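Local coordinates for peptide chain release factor subunit 1 (Aeropyrum pernix, PDB 3AGK), which probably directs the release of the finished polypeptide from the ribosome in response to the termination codons UAA, UAG and UGA, at residues E197-V202 and K231-E236. Numbering follows the deposited sequence.
Sequences EFFKKV and KQEFVE
Phe199 and Phe234 form a T-shaped (edge-to-face) pair between two helices: the edge of Phe234 is turned to the face of Phe199, with ring planes 81° apart and centroids separated by 5.7 Å. CD1 of Phe234 comes closest to the Phe199 side chain, 4.0 Å from CG and nearly as near CB and CD1, at the root of the ring. Here the backbones also come nearest each other, CA of Phe199 and CA of Phe234 being 6.4 Å apart. CG of Phe234 stands anti to its own backbone nitrogen (chi1 179°), a setting that carries the ring across to helix 188-215 although its CB does not point straight there.

Farther along the same ring, CE1 of Phe234 lies 3.5 Å from the backbone O of Phe199, which sits at the ring edge, near its plane. The apolar packing continues one helical turn on, where CG1 of Val202 meets CE1 of Phe234 at 3.8 Å and touches CZ as well. At the more exposed margin, the contact of Glu233 is made by its aliphatic root: CB lies 4.1 Å from CE2 of Phe199. With an alanine at Phe234, the face of Phe199 would probably lose this edge, and a gap would open beside Val202.

No hydrogen bond crosses between the segments; the join is made mainly by apolar side chains, and the axes of the two short segments approach to 10.7 Å and cross at -68°, with the rings bridging the distance. Beneath, Phe199 and Phe234 rest on Val148, and Val202 on Ile146, in strand 142-149, while Tyr239 adds a second edge-to-face partner to Phe199. This is helix-on-sheet packing of the α/β middle domain (eRF1 domain 2), in which the long helix 188-215 and the short helix 230-236 share one face of the mixed sheet.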
# COMPACT_ATOMS: atom_id res chain seq x y z
N GLU A 197 20.23 -21.44 12.04
CA GLU A 197 19.94 -20.25 12.84
C GLU A 197 19.51 -19.07 11.96
O GLU A 197 18.56 -18.36 12.28
CB GLU A 197 21.16 -19.84 13.67
CG GLU A 197 20.86 -19.63 15.14
CD GLU A 197 20.48 -20.92 15.84
OE1 GLU A 197 19.40 -20.96 16.47
OE2 GLU A 197 21.27 -21.89 15.77
N PHE A 198 20.22 -18.85 10.87
CA PHE A 198 19.83 -17.81 9.93
C PHE A 198 18.40 -18.04 9.37
O PHE A 198 17.59 -17.10 9.27
CB PHE A 198 20.87 -17.63 8.81
CG PHE A 198 20.52 -16.53 7.84
CD1 PHE A 198 20.56 -15.19 8.24
CD2 PHE A 198 20.09 -16.84 6.54
CE1 PHE A 198 20.21 -14.18 7.36
CE2 PHE A 198 19.74 -15.83 5.63
CZ PHE A 198 19.80 -14.50 6.04
N PHE A 199 18.07 -19.28 9.02
CA PHE A 199 16.75 -19.58 8.47
C PHE A 199 15.65 -19.33 9.47
O PHE A 199 14.54 -18.97 9.09
CB PHE A 199 16.67 -21.03 7.96
CG PHE A 199 17.35 -21.24 6.64
CD1 PHE A 199 17.84 -20.14 5.91
CD2 PHE A 199 17.50 -22.51 6.12
CE1 PHE A 199 18.47 -20.33 4.69
CE2 PHE A 199 18.14 -22.71 4.90
CZ PHE A 199 18.62 -21.60 4.17
N LYS A 200 15.95 -19.53 10.75
CA LYS A 200 14.98 -19.23 11.80
C LYS A 200 14.77 -17.73 11.94
O LYS A 200 13.65 -17.28 12.14
CB LYS A 200 15.40 -19.83 13.16
CG LYS A 200 15.06 -21.31 13.30
CD LYS A 200 15.85 -22.00 14.44
CE LYS A 200 15.61 -23.51 14.42
NZ LYS A 200 16.36 -24.26 15.46
N LYS A 201 15.86 -16.97 11.87
CA LYS A 201 15.77 -15.51 11.85
C LYS A 201 14.91 -15.04 10.65
O LYS A 201 13.99 -14.25 10.81
CB LYS A 201 17.18 -14.90 11.78
CG LYS A 201 17.25 -13.41 12.09
CD LYS A 201 18.66 -12.86 11.82
CE LYS A 201 19.75 -13.89 12.15
NZ LYS A 201 21.11 -13.53 11.61
N VAL A 202 15.21 -15.53 9.45
CA VAL A 202 14.44 -15.19 8.25
C VAL A 202 12.98 -15.59 8.44
O VAL A 202 12.07 -14.79 8.18
CB VAL A 202 15.02 -15.88 7.00
CG1 VAL A 202 14.20 -15.52 5.71
CG2 VAL A 202 16.48 -15.50 6.85
N LYS A 231 16.35 -22.18 -0.85
CA LYS A 231 14.92 -21.91 -0.75
C LYS A 231 14.10 -23.20 -0.55
O LYS A 231 13.07 -23.19 0.13
CB LYS A 231 14.42 -21.15 -2.00
CG LYS A 231 14.69 -21.91 -3.31
CD LYS A 231 14.22 -21.15 -4.54
CE LYS A 231 14.59 -21.89 -5.83
NZ LYS A 231 15.99 -21.60 -6.25
N GLN A 232 14.56 -24.29 -1.15
CA GLN A 232 13.93 -25.60 -0.94
C GLN A 232 14.11 -26.03 0.52
O GLN A 232 13.15 -26.47 1.18
CB GLN A 232 14.53 -26.67 -1.87
CG GLN A 232 14.32 -26.42 -3.37
CD GLN A 232 14.48 -27.68 -4.21
OE1 GLN A 232 14.55 -28.78 -3.67
NE2 GLN A 232 14.54 -27.52 -5.54
N GLU A 233 15.33 -25.88 1.04
CA GLU A 233 15.60 -26.19 2.44
C GLU A 233 14.74 -25.31 3.34
O GLU A 233 14.11 -25.79 4.28
CB GLU A 233 17.11 -26.03 2.75
CG GLU A 233 17.99 -26.99 1.93
CD GLU A 233 19.51 -26.84 2.16
OE1 GLU A 233 19.98 -25.77 2.61
OE2 GLU A 233 20.24 -27.81 1.86
N PHE A 234 14.68 -24.02 3.02
CA PHE A 234 13.93 -23.07 3.84
C PHE A 234 12.46 -23.46 3.94
O PHE A 234 11.85 -23.38 5.00
CB PHE A 234 14.05 -21.67 3.25
CG PHE A 234 13.28 -20.63 4.01
CD1 PHE A 234 13.76 -20.15 5.23
CD2 PHE A 234 12.09 -20.13 3.51
CE1 PHE A 234 13.06 -19.18 5.95
CE2 PHE A 234 11.38 -19.17 4.20
CZ PHE A 234 11.87 -18.69 5.43
N VAL A 235 11.90 -23.87 2.80
CA VAL A 235 10.49 -24.20 2.75
C VAL A 235 10.18 -25.54 3.42
O VAL A 235 9.15 -25.71 4.07
CB VAL A 235 9.95 -24.17 1.30
CG1 VAL A 235 8.71 -24.97 1.18
CG2 VAL A 235 9.67 -22.73 0.90
N GLU A 236 11.08 -26.49 3.29
CA GLU A 236 10.84 -27.80 3.89
C GLU A 236 10.96 -27.83 5.42
O GLU A 236 10.38 -28.68 6.08
CB GLU A 236 11.76 -28.84 3.27
CG GLU A 236 11.50 -29.05 1.79
CD GLU A 236 12.46 -30.05 1.18
OE1 GLU A 236 13.56 -30.25 1.76
OE2 GLU A 236 12.12 -30.63 0.12